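Local coordinates for protein dTDP Sugar Isomerase (Desulfovibrio desulfuricans subsp. desulfuricans str. G20, PDB 3EJK) that probably catalyses the 3,5-epimerisation of dTDP-4-dehydro-6-deoxy-glucose to dTDP-4-dehydro-rhamnose, a step toward dTDP-L-rhamnose, at residues W68-P81 and V136-E150. Numbering follows the deposited sequence.
Sequences WKRHSLMTQLFAVP and VANCTDIPHRQGESE
His71 and Glu148 meet in the tight part of this contact. His71 ND1 donates to Glu148 OE1 at 2.6 Å, nearly straight at 171°. The carboxylate oxygen lies close to the ring plane and is met on its syn side. The bend of the glutamate at chi2 (-88°) turns its carboxylate back toward residues 71-74. There Glu148 OE2 takes two backbone N-H groups: Leu73 N on its anti lone pair at 2.8 Å, and Met74 N on the syn side. The three bonds hold the carboxylate in place and limit rotation of the imidazole. The ring is also packed on both faces. Ser149 CB sits over one, 3.6 Å from the His71 centroid, and the selenium of selenomethionine Met74 lies over the rim of the opposite one.

These segments span both sheets of a cupin-type beta sandwich, the fold of the dTDP-4-dehydrorhamnose 3,5-epimerase family. Strands 76-81 and 136-140 pair antiparallel in one sheet; strands 68-71 and 149-150 pair in the other. His71 NE2 and Lys69 NZ both hydrogen-bond a citric acid, probably from the crystallisation liquor, which may mark the substrate pocket.

In the first pair, Asn138 uses both ends of its amide. Asn138 ND2 donates to Gln76 OE1 in the carbonyl plane at 2.9 Å, and also bonds Tyr56. Asn138 OD1 accepts Leu77 N at 3.0 Å. Val136 CG1 lies over one face of buried Phe78, which Phe126 meets at about a right angle.

Thr75 N donates to Asp141 OD1 at 2.9 Å, and a water beside it bridges Leu73 O, Thr75 OG1 and Asp141 OD2. The solvent side, at exposed Glu150, is looser. There, on the sheet face away from His71, Arg70 NE and NH2 form a salt bridge to Glu150 OE1 from the same side of its carboxylate plane, NH2 at 2.8 Å.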
ATOM      1  N   TRP A  68      15.796 -12.233  -9.350  1.00 21.11           N
ATOM      2  CA  TRP A  68      15.401 -12.899  -8.127  1.00 21.03           C
ATOM      3  C   TRP A  68      16.021 -12.142  -6.980  1.00 22.04           C
ATOM      4  O   TRP A  68      17.069 -11.519  -7.129  1.00 21.63           O
ATOM      5  CB  TRP A  68      15.977 -14.309  -8.062  1.00 22.25           C
ATOM      6  CG  TRP A  68      15.464 -15.258  -9.091  1.00 20.21           C
ATOM      7  CD1 TRP A  68      16.017 -15.534 -10.296  1.00 20.96           C
ATOM      8  CD2 TRP A  68      14.293 -16.064  -8.987  1.00 20.72           C
ATOM      9  NE1 TRP A  68      15.256 -16.460 -10.967  1.00 22.68           N
ATOM     10  CE2 TRP A  68      14.186 -16.799 -10.184  1.00 21.50           C
ATOM     11  CE3 TRP A  68      13.306 -16.220  -8.008  1.00 22.19           C
ATOM     12  CZ2 TRP A  68      13.164 -17.695 -10.410  1.00 21.74           C
ATOM     13  CZ3 TRP A  68      12.297 -17.108  -8.230  1.00 20.71           C
ATOM     14  CH2 TRP A  68      12.228 -17.844  -9.418  1.00 22.37           C
ATOM     15  N   LYS A  69      15.366 -12.217  -5.841  1.00 22.33           N
ATOM     16  CA  LYS A  69      15.841 -11.548  -4.628  1.00 22.85           C
ATOM     17  C   LYS A  69      15.806 -12.490  -3.438  1.00 22.77           C
ATOM     18  O   LYS A  69      14.934 -13.364  -3.323  1.00 22.29           O
ATOM     19  CB  LYS A  69      14.944 -10.347  -4.296  1.00 23.29           C
ATOM     20  CG  LYS A  69      15.615  -9.335  -3.399  1.00 30.58           C
ATOM     21  CD  LYS A  69      16.868  -8.854  -4.137  1.00 39.30           C
ATOM     22  CE  LYS A  69      17.246  -7.468  -3.796  1.00 41.04           C
ATOM     23  NZ  LYS A  69      16.364  -6.576  -4.549  1.00 39.90           N
ATOM     24  N   ARG A  70      16.721 -12.197  -2.525  1.00 23.56           N
ATOM     25  CA  ARG A  70      16.896 -12.901  -1.259  1.00 24.90           C
ATOM     26  C   ARG A  70      17.391 -11.952  -0.168  1.00 26.08           C
ATOM     27  O   ARG A  70      18.230 -11.096  -0.424  1.00 27.20           O
ATOM     28  CB  ARG A  70      17.911 -14.062  -1.435  1.00 27.18           C
ATOM     29  CG  ARG A  70      18.022 -14.913  -0.203  1.00 31.28           C
ATOM     30  CD  ARG A  70      18.661 -16.250  -0.439  1.00 32.09           C
ATOM     31  NE  ARG A  70      20.070 -16.162  -0.731  1.00 40.84           N
ATOM     32  CZ  ARG A  70      20.866 -17.222  -0.791  1.00 46.43           C
ATOM     33  NH1 ARG A  70      20.364 -18.426  -0.534  1.00 45.26           N
ATOM     34  NH2 ARG A  70      22.160 -17.075  -1.078  1.00 45.76           N
ATOM     35  N   HIS A  71      16.839 -12.091   1.033  1.00 25.45           N
ATOM     36  CA  HIS A  71      17.285 -11.308   2.206  1.00 26.12           C
ATOM     37  C   HIS A  71      17.825 -12.238   3.275  1.00 26.14           C
ATOM     38  O   HIS A  71      17.297 -13.336   3.477  1.00 26.07           O
ATOM     39  CB  HIS A  71      16.152 -10.464   2.798  1.00 26.81           C
ATOM     40  CG  HIS A  71      15.764  -9.302   1.951  1.00 26.83           C
ATOM     41  ND1 HIS A  71      16.162  -8.012   2.234  1.00 27.47           N
ATOM     42  CD2 HIS A  71      15.037  -9.237   0.812  1.00 24.23           C
ATOM     43  CE1 HIS A  71      15.686  -7.203   1.304  1.00 30.85           C
ATOM     44  NE2 HIS A  71      14.981  -7.919   0.443  1.00 26.26           N
ATOM     45  N   SER A  72      18.878 -11.778   3.945  1.00 25.01           N
ATOM     46  CA  SER A  72      19.531 -12.535   5.027  1.00 25.46           C
ATOM     47  C   SER A  72      18.731 -12.642   6.316  1.00 24.19           C
ATOM     48  O   SER A  72      18.766 -13.681   6.980  1.00 25.19           O
ATOM     49  CB  SER A  72      20.884 -11.940   5.406  1.00 25.10           C
ATOM     50  OG  SER A  72      21.713 -11.891   4.289  1.00 34.20           O
ATOM     51  N   LEU A  73      18.053 -11.565   6.688  1.00 23.77           N
ATOM     52  CA  LEU A  73      17.283 -11.560   7.936  1.00 22.58           C
ATOM     53  C   LEU A  73      15.836 -11.185   7.780  1.00 22.04           C
ATOM     54  O   LEU A  73      14.988 -11.621   8.549  1.00 21.88           O
ATOM     55  CB  LEU A  73      17.832 -10.528   8.907  1.00 24.18           C
ATOM     56  CG  LEU A  73      19.109 -10.729   9.686  1.00 27.64           C
ATOM     57  CD1 LEU A  73      20.314 -10.696   8.775  1.00 22.79           C
ATOM     58  CD2 LEU A  73      19.132  -9.595  10.745  1.00 25.81           C
HETATM   59  N   MSE A  74      15.588 -10.323   6.801  1.00 22.81           N
HETATM   60  CA  MSE A  74      14.272  -9.748   6.568  1.00 23.07           C
HETATM   61  C   MSE A  74      13.216 -10.734   6.088  1.00 23.50           C
HETATM   62  O   MSE A  74      13.491 -11.629   5.283  1.00 24.32           O
HETATM   63  CB  MSE A  74      14.382  -8.604   5.545  1.00 22.68           C
HETATM   64  CG  MSE A  74      13.137  -7.791   5.397  1.00 21.81           C
HETATM   65 SE   MSE A  74      13.219  -6.557   3.875  0.75 21.87          SE
HETATM   66  CE  MSE A  74      14.739  -5.511   4.398  1.00 18.92           C
ATOM     67  N   THR A  75      12.005 -10.527   6.608  1.00 23.34           N
ATOM     68  CA  THR A  75      10.806 -11.247   6.170  1.00 24.29           C
ATOM     69  C   THR A  75       9.925 -10.299   5.362  1.00 24.39           C
ATOM     70  O   THR A  75       9.746  -9.138   5.731  1.00 22.84           O
ATOM     71  CB  THR A  75       9.987 -11.762   7.367  1.00 25.08           C
ATOM     72  OG1 THR A  75      10.759 -12.717   8.071  1.00 23.29           O
ATOM     73  CG2 THR A  75       8.657 -12.395   6.940  1.00 27.07           C
ATOM     74  N   GLN A  76       9.354 -10.827   4.283  1.00 23.61           N
ATOM     75  CA  GLN A  76       8.468 -10.055   3.409  1.00 22.62           C
ATOM     76  C   GLN A  76       7.019 -10.415   3.693  1.00 23.65           C
ATOM     77  O   GLN A  76       6.696 -11.556   4.047  1.00 21.28           O
ATOM     78  CB  GLN A  76       8.733 -10.350   1.920  1.00 23.46           C
ATOM     79  CG  GLN A  76      10.191 -10.549   1.513  1.00 23.42           C
ATOM     80  CD  GLN A  76      11.122  -9.432   1.936  1.00 22.29           C
ATOM     81  OE1 GLN A  76      10.797  -8.245   1.821  1.00 23.87           O
ATOM     82  NE2 GLN A  76      12.332  -9.811   2.368  1.00 22.43           N
ATOM     83  N   LEU A  77       6.168  -9.395   3.583  1.00 23.18           N
ATOM     84  CA  LEU A  77       4.699  -9.544   3.680  1.00 23.40           C
ATOM     85  C   LEU A  77       4.084  -8.782   2.503  1.00 22.40           C
ATOM     86  O   LEU A  77       3.914  -7.562   2.533  1.00 21.36           O
ATOM     87  CB  LEU A  77       4.115  -9.073   5.014  1.00 23.79           C
ATOM     88  CG  LEU A  77       4.472  -9.910   6.241  1.00 25.93           C
ATOM     89  CD1 LEU A  77       3.927  -9.245   7.500  1.00 25.73           C
ATOM     90  CD2 LEU A  77       3.949 -11.303   6.099  1.00 24.51           C
ATOM     91  N   PHE A  78       3.802  -9.557   1.461  1.00 23.04           N
ATOM     92  CA  PHE A  78       3.255  -9.079   0.189  1.00 22.42           C
ATOM     93  C   PHE A  78       1.743  -9.077   0.152  1.00 22.04           C
ATOM     94  O   PHE A  78       1.084 -10.044   0.536  1.00 21.94           O
ATOM     95  CB  PHE A  78       3.659 -10.005  -0.974  1.00 23.66           C
ATOM     96  CG  PHE A  78       5.033  -9.768  -1.549  1.00 24.68           C
ATOM     97  CD1 PHE A  78       5.992  -9.051  -0.886  1.00 29.75           C
ATOM     98  CD2 PHE A  78       5.370 -10.369  -2.766  1.00 33.43           C
ATOM     99  CE1 PHE A  78       7.259  -8.867  -1.439  1.00 32.63           C
ATOM    100  CE2 PHE A  78       6.649 -10.209  -3.317  1.00 32.36           C
ATOM    101  CZ  PHE A  78       7.591  -9.456  -2.633  1.00 31.67           C
ATOM    102  N   ALA A  79       1.223  -7.978  -0.377  1.00 21.81           N
ATOM    103  CA  ALA A  79      -0.199  -7.879  -0.748  1.00 22.03           C
ATOM    104  C   ALA A  79      -0.241  -7.205  -2.106  1.00 21.13           C
ATOM    105  O   ALA A  79       0.635  -6.424  -2.431  1.00 21.75           O
ATOM    106  CB  ALA A  79      -1.058  -7.145   0.285  1.00 22.67           C
ATOM    107  N   VAL A  80      -1.231  -7.575  -2.914  1.00 20.63           N
ATOM    108  CA  VAL A  80      -1.361  -7.048  -4.282  1.00 20.42           C
ATOM    109  C   VAL A  80      -2.753  -6.422  -4.476  1.00 20.88           C
ATOM    110  O   VAL A  80      -3.688  -7.065  -4.964  1.00 22.14           O
ATOM    111  CB  VAL A  80      -1.099  -8.152  -5.326  1.00 18.70           C
ATOM    112  CG1 VAL A  80      -1.292  -7.613  -6.734  1.00 17.90           C
ATOM    113  CG2 VAL A  80       0.357  -8.733  -5.159  1.00 18.90           C
ATOM    114  N   PRO A  81      -2.894  -5.156  -4.102  1.00 20.69           N
ATOM    115  CA  PRO A  81      -4.212  -4.505  -4.154  1.00 21.00           C
ATOM    116  C   PRO A  81      -4.643  -4.037  -5.521  1.00 21.64           C
ATOM    117  O   PRO A  81      -5.818  -3.738  -5.736  1.00 23.22           O
ATOM    118  CB  PRO A  81      -4.054  -3.303  -3.232  1.00 20.17           C
ATOM    119  CG  PRO A  81      -2.590  -3.044  -3.177  1.00 20.70           C
ATOM    120  CD  PRO A  81      -1.854  -4.282  -3.559  1.00 19.47           C
ATOM    121  N   VAL A 136       2.352  -4.077  -6.037  1.00 24.52           N
ATOM    122  CA  VAL A 136       2.683  -4.968  -4.949  1.00 24.02           C
ATOM    123  C   VAL A 136       3.027  -4.104  -3.747  1.00 24.35           C
ATOM    124  O   VAL A 136       3.803  -3.164  -3.857  1.00 26.19           O
ATOM    125  CB  VAL A 136       3.923  -5.849  -5.318  1.00 24.07           C
ATOM    126  CG1 VAL A 136       4.222  -6.836  -4.234  1.00 27.39           C
ATOM    127  CG2 VAL A 136       3.711  -6.564  -6.661  1.00 22.21           C
ATOM    128  N   ALA A 137       2.414  -4.417  -2.614  1.00 23.15           N
ATOM    129  CA  ALA A 137       2.723  -3.741  -1.367  1.00 22.12           C
ATOM    130  C   ALA A 137       3.511  -4.704  -0.510  1.00 22.61           C
ATOM    131  O   ALA A 137       3.244  -5.900  -0.469  1.00 20.09           O
ATOM    132  CB  ALA A 137       1.451  -3.280  -0.646  1.00 20.83           C
ATOM    133  N   ASN A 138       4.508  -4.167   0.171  1.00 23.80           N
ATOM    134  CA  ASN A 138       5.337  -4.981   1.049  1.00 25.29           C
ATOM    135  C   ASN A 138       5.545  -4.297   2.385  1.00 25.16           C
ATOM    136  O   ASN A 138       5.975  -3.161   2.443  1.00 27.41           O
ATOM    137  CB  ASN A 138       6.692  -5.262   0.385  1.00 23.98           C
ATOM    138  CG  ASN A 138       7.484  -6.331   1.104  1.00 26.39           C
ATOM    139  OD1 ASN A 138       6.991  -6.948   2.039  1.00 25.40           O
ATOM    140  ND2 ASN A 138       8.725  -6.555   0.669  1.00 26.36           N
ATOM    141  N   CYS A 139       5.178  -4.986   3.449  1.00 23.84           N
ATOM    142  CA  CYS A 139       5.395  -4.488   4.787  1.00 24.80           C
ATOM    143  C   CYS A 139       6.455  -5.401   5.398  1.00 25.80           C
ATOM    144  O   CYS A 139       6.185  -6.558   5.743  1.00 25.85           O
ATOM    145  CB  CYS A 139       4.114  -4.523   5.616  1.00 26.38           C
ATOM    146  SG  CYS A 139       4.295  -3.758   7.262  1.00 27.89           S
ATOM    147  N   THR A 140       7.660  -4.858   5.512  1.00 25.06           N
ATOM    148  CA  THR A 140       8.794  -5.619   5.998  1.00 25.82           C
ATOM    149  C   THR A 140       9.051  -5.317   7.464  1.00 26.31           C
ATOM    150  O   THR A 140       8.652  -4.271   8.004  1.00 25.95           O
ATOM    151  CB  THR A 140      10.026  -5.323   5.164  1.00 26.09           C
ATOM    152  OG1 THR A 140      10.409  -3.975   5.396  1.00 23.27           O
ATOM    153  CG2 THR A 140       9.719  -5.514   3.714  1.00 24.48           C
ATOM    154  N   ASP A 141       9.735  -6.259   8.082  1.00 26.28           N
ATOM    155  CA  ASP A 141       9.969  -6.232   9.531  1.00 26.64           C
ATOM    156  C   ASP A 141      11.203  -5.451   9.884  1.00 27.36           C
ATOM    157  O   ASP A 141      11.391  -5.046  11.024  1.00 27.13           O
ATOM    158  CB  ASP A 141       9.996  -7.637  10.138  1.00 26.69           C
ATOM    159  CG  ASP A 141      11.096  -8.509   9.595  1.00 27.03           C
ATOM    160  OD1 ASP A 141      11.562  -8.299   8.457  1.00 24.45           O
ATOM    161  OD2 ASP A 141      11.473  -9.442  10.314  1.00 28.42           O
ATOM    162  N   ILE A 142      12.049  -5.259   8.893  1.00 27.95           N
ATOM    163  CA  ILE A 142      13.206  -4.379   9.051  1.00 29.57           C
ATOM    164  C   ILE A 142      13.336  -3.495   7.824  1.00 30.05           C
ATOM    165  O   ILE A 142      12.973  -3.890   6.722  1.00 30.18           O
ATOM    166  CB  ILE A 142      14.543  -5.116   9.307  1.00 29.42           C
ATOM    167  CG1 ILE A 142      14.898  -6.034   8.158  1.00 32.83           C
ATOM    168  CG2 ILE A 142      14.462  -5.917  10.594  1.00 31.79           C
ATOM    169  CD1 ILE A 142      16.252  -6.733   8.361  1.00 34.46           C
ATOM    170  N   PRO A 143      13.849  -2.286   8.012  1.00 31.53           N
ATOM    171  CA  PRO A 143      13.962  -1.434   6.849  1.00 31.61           C
ATOM    172  C   PRO A 143      15.077  -1.887   5.924  1.00 33.12           C
ATOM    173  O   PRO A 143      15.941  -2.679   6.291  1.00 31.15           O
ATOM    174  CB  PRO A 143      14.273  -0.068   7.451  1.00 31.32           C
ATOM    175  CG  PRO A 143      14.907  -0.352   8.733  1.00 32.32           C
ATOM    176  CD  PRO A 143      14.356  -1.641   9.233  1.00 31.59           C
ATOM    177  N   HIS A 144      14.998  -1.403   4.701  1.00 34.67           N
ATOM    178  CA  HIS A 144      16.015  -1.729   3.716  1.00 36.63           C
ATOM    179  C   HIS A 144      17.377  -1.217   4.111  1.00 36.65           C
ATOM    180  O   HIS A 144      17.535  -0.078   4.497  1.00 37.26           O
ATOM    181  CB  HIS A 144      15.678  -1.153   2.353  1.00 37.52           C
ATOM    182  CG  HIS A 144      16.725  -1.444   1.333  1.00 42.83           C
ATOM    183  ND1 HIS A 144      16.751  -2.624   0.622  1.00 49.48           N
ATOM    184  CD2 HIS A 144      17.815  -0.739   0.944  1.00 46.26           C
ATOM    185  CE1 HIS A 144      17.797  -2.620  -0.185  1.00 50.27           C
ATOM    186  NE2 HIS A 144      18.464  -1.493  -0.003  1.00 48.22           N
ATOM    187  N   ARG A 145      18.373  -2.079   3.985  1.00 37.38           N
ATOM    188  CA  ARG A 145      19.755  -1.696   4.265  1.00 37.73           C
ATOM    189  C   ARG A 145      20.756  -2.375   3.351  1.00 37.28           C
ATOM    190  O   ARG A 145      20.675  -3.579   3.079  1.00 35.22           O
ATOM    191  CB  ARG A 145      20.120  -1.980   5.720  1.00 38.75           C
ATOM    192  CG  ARG A 145      19.339  -1.150   6.716  1.00 43.91           C
ATOM    193  CD  ARG A 145      19.925  -1.325   8.107  1.00 47.74           C
ATOM    194  NE  ARG A 145      19.131  -0.672   9.143  1.00 49.32           N
ATOM    195  CZ  ARG A 145      18.083  -1.233   9.740  1.00 50.55           C
ATOM    196  NH1 ARG A 145      17.682  -2.444   9.375  1.00 46.64           N
ATOM    197  NH2 ARG A 145      17.419  -0.572  10.686  1.00 56.06           N
ATOM    198  N   GLN A 146      21.707  -1.573   2.876  1.00 36.84           N
ATOM    199  CA  GLN A 146      22.768  -2.080   1.998  1.00 35.94           C
ATOM    200  C   GLN A 146      23.446  -3.294   2.582  1.00 34.77           C
ATOM    201  O   GLN A 146      23.805  -3.341   3.761  1.00 37.01           O
ATOM    202  CB  GLN A 146      23.845  -1.016   1.720  1.00 37.09           C
ATOM    203  N   GLY A 147      23.617  -4.276   1.721  1.00 31.72           N
ATOM    204  CA  GLY A 147      24.318  -5.497   2.065  1.00 30.44           C
ATOM    205  C   GLY A 147      23.501  -6.594   2.710  1.00 28.28           C
ATOM    206  O   GLY A 147      23.985  -7.703   2.880  1.00 27.39           O
ATOM    207  N   GLU A 148      22.271  -6.288   3.078  1.00 26.55           N
ATOM    208  CA  GLU A 148      21.442  -7.295   3.765  1.00 26.83           C
ATOM    209  C   GLU A 148      20.677  -8.174   2.763  1.00 26.74           C
ATOM    210  O   GLU A 148      20.138  -9.231   3.099  1.00 26.81           O
ATOM    211  CB  GLU A 148      20.492  -6.615   4.768  1.00 26.44           C
ATOM    212  CG  GLU A 148      19.652  -7.573   5.631  1.00 26.91           C
ATOM    213  CD  GLU A 148      18.340  -7.980   4.993  1.00 30.74           C
ATOM    214  OE1 GLU A 148      17.815  -7.210   4.143  1.00 28.83           O
ATOM    215  OE2 GLU A 148      17.810  -9.040   5.390  1.00 23.61           O
ATOM    216  N   SER A 149      20.645  -7.723   1.522  1.00 26.34           N
ATOM    217  CA  SER A 149      19.949  -8.472   0.476  1.00 26.44           C
ATOM    218  C   SER A 149      20.880  -8.838  -0.641  1.00 27.11           C
ATOM    219  O   SER A 149      21.951  -8.274  -0.810  1.00 25.34           O
ATOM    220  CB  SER A 149      18.759  -7.723  -0.106  1.00 27.68           C
ATOM    221  OG  SER A 149      19.180  -6.656  -0.929  1.00 28.47           O
ATOM    222  N   GLU A 150      20.403  -9.794  -1.415  1.00 26.72           N
ATOM    223  CA  GLU A 150      21.155 -10.360  -2.522  1.00 27.46           C
ATOM    224  C   GLU A 150      20.259 -10.508  -3.739  1.00 26.35           C
ATOM    225  O   GLU A 150      19.067 -10.742  -3.613  1.00 24.08           O
ATOM    226  CB  GLU A 150      21.684 -11.744  -2.088  1.00 28.83           C
ATOM    227  CG  GLU A 150      22.408 -12.514  -3.126  1.00 37.78           C
ATOM    228  CD  GLU A 150      22.872 -13.882  -2.628  1.00 44.21           C
ATOM    229  OE1 GLU A 150      22.465 -14.276  -1.517  1.00 51.65           O
ATOM    230  OE2 GLU A 150      23.643 -14.558  -3.346  1.00 52.58           O
TER
HETATM  231  O   HOH W   1      12.578 -11.706   9.618  1.00 21.26           O
HETATM  232  O   HOH W   2       7.666  -8.536   7.398  1.00 22.30           O